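Local coordinates for protein arylsulfatase (Pseudoalteromonas sp. MB47, PDB 7AJ0) that probably removes sulfate groups from the algal polysaccharide fucoidan as a calcium-binding, exo-acting sulfatase that assembles into a hexamer, at residues D61-G73 with T80-T94. Sequence-based numbering, arbitrary orientation.
Sequences DLGWGDPGVYGGG and TPNIDKLANEGLRLT. With CA (calcium ion), chain G.
In the alkaline-phosphatase-like fold of sulfatases, the loop that leaves strand 53-59 carries a metal ligand at its start and then packs on the helix and strand that follow, and residues 61-73 against 80-94 are a worked example. V69 rests on helix 81-88, its CG1 3.8 Å from A87 CB. The turn of 68-70 is held by D84, whose OD1 takes the V69 N-H (3.1 Å) and the T80 hydroxyl from opposite faces of the carboxylate plane. Y70 reaches strand 91-97. Its OH donates to L93 O at 2.7 Å while also bonding G357 in the adjoining strand 354-360. R92 runs alongside in the opposite direction: its CD lies 3.8 Å from the centroid of the Y70 ring as a CH-pi contact, and CZ adds a cation-pi interaction, the guanidinium plane standing 80° to the ring. V69 O sits over the centre of one face of that guanidinium, at a poor angle for a hydrogen bond from NE. Replacing Y70 with a leucine would probably leave L93 O without its hydroxyl donor and deprive the R92 side chain of the aromatic face it lies along. At the metal end of the loop, D61 OD1 binds the calcium ion at 2.3 Å, in a site completed by D60, C102, D325 and N326. Within the loop, Y70 also meets W64, whose ring face receives Y70 CD1 3.5 Å above its plane. With CG anti to the backbone N (chi1 -170°), the indole extends to the corner where the strand bends, and its NE1 donates to T94 O at 3.3 Å, approaching from above the carbonyl plane with a bent N-H...O angle of 141°.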
ATOM      1  N   ASP A  61     -12.531  26.730  -7.988  1.00 21.82           N
ATOM      2  CA  ASP A  61     -12.388  25.317  -7.638  1.00 21.78           C
ATOM      3  C   ASP A  61     -13.404  24.444  -8.369  1.00 21.64           C
ATOM      4  O   ASP A  61     -13.944  23.487  -7.811  1.00 21.74           O
ATOM      5  CB  ASP A  61     -12.501  25.114  -6.124  1.00 22.07           C
ATOM      6  CG  ASP A  61     -11.337  25.722  -5.363  1.00 22.26           C
ATOM      7  OD1 ASP A  61     -10.443  26.299  -6.010  1.00 22.17           O
ATOM      8  OD2 ASP A  61     -11.311  25.617  -4.119  1.00 22.56           O
ATOM      9  N   LEU A  62     -13.657  24.768  -9.633  1.00 21.47           N
ATOM     10  CA  LEU A  62     -14.588  24.009 -10.456  1.00 21.40           C
ATOM     11  C   LEU A  62     -13.833  22.935 -11.228  1.00 21.30           C
ATOM     12  O   LEU A  62     -12.845  23.229 -11.909  1.00 21.13           O
ATOM     13  CB  LEU A  62     -15.325  24.933 -11.425  1.00 21.38           C
ATOM     14  CG  LEU A  62     -16.437  24.290 -12.255  1.00 21.39           C
ATOM     15  CD1 LEU A  62     -17.665  24.052 -11.387  1.00 21.60           C
ATOM     16  CD2 LEU A  62     -16.783  25.146 -13.466  1.00 29.39           C
ATOM     17  N   GLY A  63     -14.304  21.694 -11.128  1.00 26.86           N
ATOM     18  CA  GLY A  63     -13.643  20.600 -11.800  1.00 21.22           C
ATOM     19  C   GLY A  63     -13.950  20.537 -13.286  1.00 22.88           C
ATOM     20  O   GLY A  63     -14.960  21.053 -13.768  1.00 21.17           O
ATOM     21  N   TRP A  64     -13.046  19.873 -14.012  1.00 21.07           N
ATOM     22  CA  TRP A  64     -13.189  19.737 -15.459  1.00 21.03           C
ATOM     23  C   TRP A  64     -14.546  19.165 -15.841  1.00 21.18           C
ATOM     24  O   TRP A  64     -15.130  19.558 -16.857  1.00 21.21           O
ATOM     25  CB  TRP A  64     -12.071  18.840 -15.994  1.00 21.02           C
ATOM     26  CG  TRP A  64     -11.946  18.787 -17.487  1.00 21.03           C
ATOM     27  CD1 TRP A  64     -11.150  19.573 -18.266  1.00 20.96           C
ATOM     28  CD2 TRP A  64     -12.613  17.882 -18.376  1.00 21.17           C
ATOM     29  NE1 TRP A  64     -11.284  19.220 -19.586  1.00 21.04           N
ATOM     30  CE2 TRP A  64     -12.177  18.185 -19.680  1.00 21.18           C
ATOM     31  CE3 TRP A  64     -13.538  16.851 -18.199  1.00 21.35           C
ATOM     32  CZ2 TRP A  64     -12.633  17.494 -20.799  1.00 21.37           C
ATOM     33  CZ3 TRP A  64     -13.991  16.166 -19.311  1.00 21.54           C
ATOM     34  CH2 TRP A  64     -13.538  16.492 -20.594  1.00 21.54           C
ATOM     35  N   GLY A  65     -15.066  18.241 -15.044  1.00 21.32           N
ATOM     36  CA  GLY A  65     -16.297  17.555 -15.362  1.00 21.53           C
ATOM     37  C   GLY A  65     -17.532  18.035 -14.637  1.00 21.66           C
ATOM     38  O   GLY A  65     -18.567  17.364 -14.711  1.00 21.89           O
ATOM     39  N   ASP A  66     -17.470  19.174 -13.941  1.00 21.56           N
ATOM     40  CA  ASP A  66     -18.650  19.634 -13.210  1.00 21.74           C
ATOM     41  C   ASP A  66     -19.796  19.998 -14.147  1.00 21.87           C
ATOM     42  O   ASP A  66     -20.931  19.553 -13.902  1.00 22.13           O
ATOM     43  CB  ASP A  66     -18.276  20.803 -12.296  1.00 21.66           C
ATOM     44  CG  ASP A  66     -17.819  20.345 -10.917  1.00 41.51           C
ATOM     45  OD1 ASP A  66     -18.529  19.524 -10.299  1.00 49.01           O
ATOM     46  OD2 ASP A  66     -16.752  20.802 -10.450  1.00 40.00           O
ATOM     47  N   PRO A  67     -19.594  20.777 -15.211  1.00 21.76           N
ATOM     48  CA  PRO A  67     -20.712  21.088 -16.110  1.00 21.95           C
ATOM     49  C   PRO A  67     -21.197  19.851 -16.848  1.00 22.14           C
ATOM     50  O   PRO A  67     -20.426  18.942 -17.165  1.00 22.07           O
ATOM     51  CB  PRO A  67     -20.122  22.117 -17.085  1.00 21.80           C
ATOM     52  CG  PRO A  67     -18.863  22.605 -16.437  1.00 23.22           C
ATOM     53  CD  PRO A  67     -18.352  21.455 -15.621  1.00 21.51           C
ATOM     54  N   GLY A  68     -22.501  19.830 -17.130  1.00 22.44           N
ATOM     55  CA  GLY A  68     -23.084  18.678 -17.798  1.00 22.73           C
ATOM     56  C   GLY A  68     -22.468  18.410 -19.157  1.00 22.69           C
ATOM     57  O   GLY A  68     -22.292  17.254 -19.553  1.00 22.82           O
ATOM     58  N   VAL A  69     -22.128  19.471 -19.891  1.00 22.55           N
ATOM     59  CA  VAL A  69     -21.557  19.315 -21.224  1.00 22.57           C
ATOM     60  C   VAL A  69     -20.146  18.753 -21.191  1.00 22.32           C
ATOM     61  O   VAL A  69     -19.636  18.332 -22.235  1.00 22.38           O
ATOM     62  CB  VAL A  69     -21.609  20.675 -21.953  1.00 22.55           C
ATOM     63  CG1 VAL A  69     -20.580  21.633 -21.376  1.00 22.20           C
ATOM     64  CG2 VAL A  69     -21.403  20.487 -23.442  1.00 22.73           C
ATOM     65  N   TYR A  70     -19.509  18.721 -20.023  1.00 22.08           N
ATOM     66  CA  TYR A  70     -18.217  18.072 -19.853  1.00 21.90           C
ATOM     67  C   TYR A  70     -18.332  16.662 -19.286  1.00 22.06           C
ATOM     68  O   TYR A  70     -17.304  16.018 -19.054  1.00 26.61           O
ATOM     69  CB  TYR A  70     -17.316  18.902 -18.932  1.00 21.61           C
ATOM     70  CG  TYR A  70     -16.567  20.023 -19.613  1.00 21.46           C
ATOM     71  CD1 TYR A  70     -15.319  19.803 -20.178  1.00 21.36           C
ATOM     72  CD2 TYR A  70     -17.098  21.302 -19.672  1.00 21.46           C
ATOM     73  CE1 TYR A  70     -14.626  20.825 -20.793  1.00 21.27           C
ATOM     74  CE2 TYR A  70     -16.413  22.331 -20.286  1.00 21.86           C
ATOM     75  CZ  TYR A  70     -15.177  22.087 -20.843  1.00 21.29           C
ATOM     76  OH  TYR A  70     -14.493  23.109 -21.454  1.00 21.26           O
ATOM     77  N   GLY A  71     -19.544  16.176 -19.044  1.00 22.33           N
ATOM     78  CA  GLY A  71     -19.747  14.850 -18.504  1.00 27.51           C
ATOM     79  C   GLY A  71     -20.212  14.789 -17.067  1.00 22.60           C
ATOM     80  O   GLY A  71     -20.171  13.705 -16.469  1.00 22.78           O
ATOM     81  N   GLY A  72     -20.645  15.907 -16.491  1.00 22.49           N
ATOM     82  CA  GLY A  72     -21.190  15.908 -15.150  1.00 22.59           C
ATOM     83  C   GLY A  72     -22.641  16.345 -15.114  1.00 22.86           C
ATOM     84  O   GLY A  72     -23.527  15.618 -15.573  1.00 23.20           O
ATOM     85  N   GLY A  73     -22.892  17.536 -14.575  1.00 22.76           N
ATOM     86  CA  GLY A  73     -24.233  18.080 -14.508  1.00 23.03           C
ATOM     87  C   GLY A  73     -25.247  17.130 -13.910  1.00 23.45           C
ATOM     88  O   GLY A  73     -25.156  16.775 -12.732  1.00 23.51           O
ATOM     89  N   THR A  80     -26.549  22.042 -15.277  1.00 23.34           N
ATOM     90  CA  THR A  80     -26.031  23.372 -15.600  1.00 23.15           C
ATOM     91  C   THR A  80     -26.484  23.741 -17.009  1.00 23.30           C
ATOM     92  O   THR A  80     -25.690  23.741 -17.955  1.00 23.11           O
ATOM     93  CB  THR A  80     -24.505  23.416 -15.482  1.00 33.63           C
ATOM     94  OG1 THR A  80     -23.913  22.560 -16.468  1.00 22.61           O
ATOM     95  CG2 THR A  80     -24.057  22.969 -14.093  1.00 40.38           C
ATOM     96  N   PRO A  81     -27.769  24.070 -17.179  1.00 23.70           N
ATOM     97  CA  PRO A  81     -28.273  24.312 -18.544  1.00 23.93           C
ATOM     98  C   PRO A  81     -27.688  25.543 -19.216  1.00 23.79           C
ATOM     99  O   PRO A  81     -27.410  25.498 -20.421  1.00 24.70           O
ATOM    100  CB  PRO A  81     -29.793  24.443 -18.339  1.00 24.44           C
ATOM    101  CG  PRO A  81     -29.956  24.814 -16.902  1.00 24.42           C
ATOM    102  CD  PRO A  81     -28.845  24.107 -16.173  1.00 24.02           C
ATOM    103  N   ASN A  82     -27.504  26.648 -18.488  1.00 23.71           N
ATOM    104  CA  ASN A  82     -26.990  27.857 -19.125  1.00 23.65           C
ATOM    105  C   ASN A  82     -25.539  27.685 -19.552  1.00 23.25           C
ATOM    106  O   ASN A  82     -25.151  28.109 -20.647  1.00 23.27           O
ATOM    107  CB  ASN A  82     -27.120  29.056 -18.188  1.00 23.71           C
ATOM    108  CG  ASN A  82     -28.555  29.436 -17.932  1.00 24.18           C
ATOM    109  OD1 ASN A  82     -29.272  29.841 -18.845  1.00 24.51           O
ATOM    110  ND2 ASN A  82     -28.984  29.314 -16.685  1.00 24.26           N
ATOM    111  N   ILE A  83     -24.716  27.078 -18.695  1.00 22.94           N
ATOM    112  CA  ILE A  83     -23.327  26.827 -19.064  1.00 22.61           C
ATOM    113  C   ILE A  83     -23.261  25.862 -20.240  1.00 22.65           C
ATOM    114  O   ILE A  83     -22.413  26.001 -21.130  1.00 23.05           O
ATOM    115  CB  ILE A  83     -22.542  26.301 -17.848  1.00 22.34           C
ATOM    116  CG1 ILE A  83     -22.414  27.405 -16.794  1.00 22.34           C
ATOM    117  CG2 ILE A  83     -21.176  25.796 -18.280  1.00 22.05           C
ATOM    118  CD1 ILE A  83     -22.111  26.892 -15.400  1.00 23.44           C
ATOM    119  N   ASP A  84     -24.153  24.870 -20.265  1.00 22.85           N
ATOM    120  CA  ASP A  84     -24.207  23.962 -21.406  1.00 22.99           C
ATOM    121  C   ASP A  84     -24.520  24.722 -22.688  1.00 23.24           C
ATOM    122  O   ASP A  84     -23.959  24.426 -23.750  1.00 23.25           O
ATOM    123  CB  ASP A  84     -25.252  22.871 -21.164  1.00 23.28           C
ATOM    124  CG  ASP A  84     -24.855  21.916 -20.048  1.00 37.94           C
ATOM    125  OD1 ASP A  84     -23.758  22.089 -19.474  1.00 26.32           O
ATOM    126  OD2 ASP A  84     -25.643  20.993 -19.742  1.00 36.00           O
ATOM    127  N   LYS A  85     -25.406  25.717 -22.605  1.00 26.90           N
ATOM    128  CA  LYS A  85     -25.818  26.445 -23.799  1.00 23.80           C
ATOM    129  C   LYS A  85     -24.696  27.338 -24.316  1.00 23.60           C
ATOM    130  O   LYS A  85     -24.531  27.492 -25.532  1.00 23.79           O
ATOM    131  CB  LYS A  85     -27.077  27.255 -23.495  1.00 24.16           C
ATOM    132  CG  LYS A  85     -27.792  27.789 -24.722  1.00 32.90           C
ATOM    133  CD  LYS A  85     -29.180  28.310 -24.369  1.00 32.61           C
ATOM    134  CE  LYS A  85     -29.841  29.001 -25.557  1.00 52.35           C
ATOM    135  NZ  LYS A  85     -30.067  28.081 -26.710  1.00 53.23           N
ATOM    136  N   LEU A  86     -23.904  27.925 -23.413  1.00 31.04           N
ATOM    137  CA  LEU A  86     -22.715  28.653 -23.847  1.00 23.11           C
ATOM    138  C   LEU A  86     -21.787  27.749 -24.653  1.00 22.97           C
ATOM    139  O   LEU A  86     -21.267  28.150 -25.701  1.00 23.08           O
ATOM    140  CB  LEU A  86     -21.964  29.225 -22.645  1.00 22.82           C
ATOM    141  CG  LEU A  86     -22.442  30.535 -22.021  1.00 23.61           C
ATOM    142  CD1 LEU A  86     -21.523  30.929 -20.863  1.00 22.72           C
ATOM    143  CD2 LEU A  86     -22.510  31.654 -23.047  1.00 27.81           C
ATOM    144  N   ALA A  87     -21.574  26.519 -24.180  1.00 22.78           N
ATOM    145  CA  ALA A  87     -20.652  25.614 -24.855  1.00 22.67           C
ATOM    146  C   ALA A  87     -21.223  25.124 -26.181  1.00 23.03           C
ATOM    147  O   ALA A  87     -20.522  25.095 -27.197  1.00 23.10           O
ATOM    148  CB  ALA A  87     -20.324  24.430 -23.943  1.00 28.52           C
ATOM    149  N   ASN A  88     -22.497  24.723 -26.188  1.00 23.33           N
ATOM    150  CA  ASN A  88     -23.073  24.152 -27.401  1.00 23.74           C
ATOM    151  C   ASN A  88     -23.273  25.205 -28.483  1.00 24.05           C
ATOM    152  O   ASN A  88     -23.246  24.879 -29.675  1.00 24.36           O
ATOM    153  CB  ASN A  88     -24.399  23.464 -27.075  1.00 24.04           C
ATOM    154  CG  ASN A  88     -24.216  22.222 -26.223  1.00 23.85           C
ATOM    155  OD1 ASN A  88     -23.172  21.571 -26.271  1.00 33.66           O
ATOM    156  ND2 ASN A  88     -25.233  21.887 -25.439  1.00 28.46           N
ATOM    157  N   GLU A  89     -23.480  26.459 -28.098  1.00 24.03           N
ATOM    158  CA  GLU A  89     -23.574  27.560 -29.047  1.00 25.10           C
ATOM    159  C   GLU A  89     -22.243  28.273 -29.230  1.00 24.11           C
ATOM    160  O   GLU A  89     -22.203  29.347 -29.838  1.00 24.34           O
ATOM    161  CB  GLU A  89     -24.650  28.547 -28.593  1.00 25.20           C
ATOM    162  CG  GLU A  89     -26.049  27.972 -28.692  1.00 24.97           C
ATOM    163  CD  GLU A  89     -27.061  28.744 -27.880  1.00 46.64           C
ATOM    164  OE1 GLU A  89     -26.712  29.819 -27.347  1.00 56.05           O
ATOM    165  OE2 GLU A  89     -28.209  28.268 -27.770  1.00 46.92           O
ATOM    166  N   GLY A  90     -21.161  27.696 -28.727  1.00 23.69           N
ATOM    167  CA  GLY A  90     -19.833  28.277 -28.870  1.00 23.50           C
ATOM    168  C   GLY A  90     -18.786  27.205 -28.975  1.00 23.26           C
ATOM    169  O   GLY A  90     -19.012  26.162 -29.606  1.00 23.42           O
ATOM    170  N   LEU A  91     -17.638  27.440 -28.348  1.00 22.93           N
ATOM    171  CA  LEU A  91     -16.479  26.561 -28.444  1.00 22.73           C
ATOM    172  C   LEU A  91     -16.166  26.001 -27.065  1.00 22.36           C
ATOM    173  O   LEU A  91     -15.980  26.761 -26.109  1.00 22.18           O
ATOM    174  CB  LEU A  91     -15.277  27.323 -29.008  1.00 22.76           C
ATOM    175  CG  LEU A  91     -13.891  26.695 -28.892  1.00 22.56           C
ATOM    176  CD1 LEU A  91     -13.808  25.396 -29.660  1.00 25.74           C
ATOM    177  CD2 LEU A  91     -12.833  27.678 -29.391  1.00 22.66           C
ATOM    178  N   ARG A  92     -16.110  24.676 -26.965  1.00 22.29           N
ATOM    179  CA  ARG A  92     -15.748  23.999 -25.727  1.00 22.00           C
ATOM    180  C   ARG A  92     -14.316  23.492 -25.848  1.00 21.86           C
ATOM    181  O   ARG A  92     -14.007  22.696 -26.741  1.00 22.01           O
ATOM    182  CB  ARG A  92     -16.706  22.849 -25.428  1.00 22.08           C
ATOM    183  CG  ARG A  92     -16.378  22.105 -24.144  1.00 25.45           C
ATOM    184  CD  ARG A  92     -17.543  21.255 -23.674  1.00 26.87           C
ATOM    185  NE  ARG A  92     -17.843  20.154 -24.584  1.00 25.67           N
ATOM    186  CZ  ARG A  92     -17.260  18.958 -24.536  1.00 22.23           C
ATOM    187  NH1 ARG A  92     -16.330  18.703 -23.625  1.00 29.24           N
ATOM    188  NH2 ARG A  92     -17.605  18.018 -25.404  1.00 22.55           N
ATOM    189  N   LEU A  93     -13.447  23.959 -24.956  1.00 21.63           N
ATOM    190  CA  LEU A  93     -12.043  23.572 -24.938  1.00 21.53           C
ATOM    191  C   LEU A  93     -11.855  22.436 -23.940  1.00 21.37           C
ATOM    192  O   LEU A  93     -12.206  22.573 -22.762  1.00 21.23           O
ATOM    193  CB  LEU A  93     -11.161  24.761 -24.566  1.00 21.45           C
ATOM    194  CG  LEU A  93     -11.177  25.938 -25.540  1.00 21.66           C
ATOM    195  CD1 LEU A  93     -10.351  27.087 -24.987  1.00 27.02           C
ATOM    196  CD2 LEU A  93     -10.658  25.520 -26.903  1.00 21.87           C
ATOM    197  N   THR A  94     -11.301  21.320 -24.408  1.00 21.44           N
ATOM    198  CA  THR A  94     -11.101  20.144 -23.575  1.00 21.36           C
ATOM    199  C   THR A  94      -9.675  20.013 -23.054  1.00 21.26           C
ATOM    200  O   THR A  94      -9.397  19.087 -22.285  1.00 21.22           O
ATOM    201  CB  THR A  94     -11.481  18.873 -24.348  1.00 21.58           C
ATOM    202  OG1 THR A  94     -10.794  18.842 -25.606  1.00 23.03           O
ATOM    203  CG2 THR A  94     -12.978  18.827 -24.598  1.00 25.77           C
TER
HETATM  204 CA    CA G 600      -9.470  28.260  -6.600  1.00 22.07          CA
HETATM  205  O   HOH W   1     -10.214  21.954 -20.688  1.00 22.07           O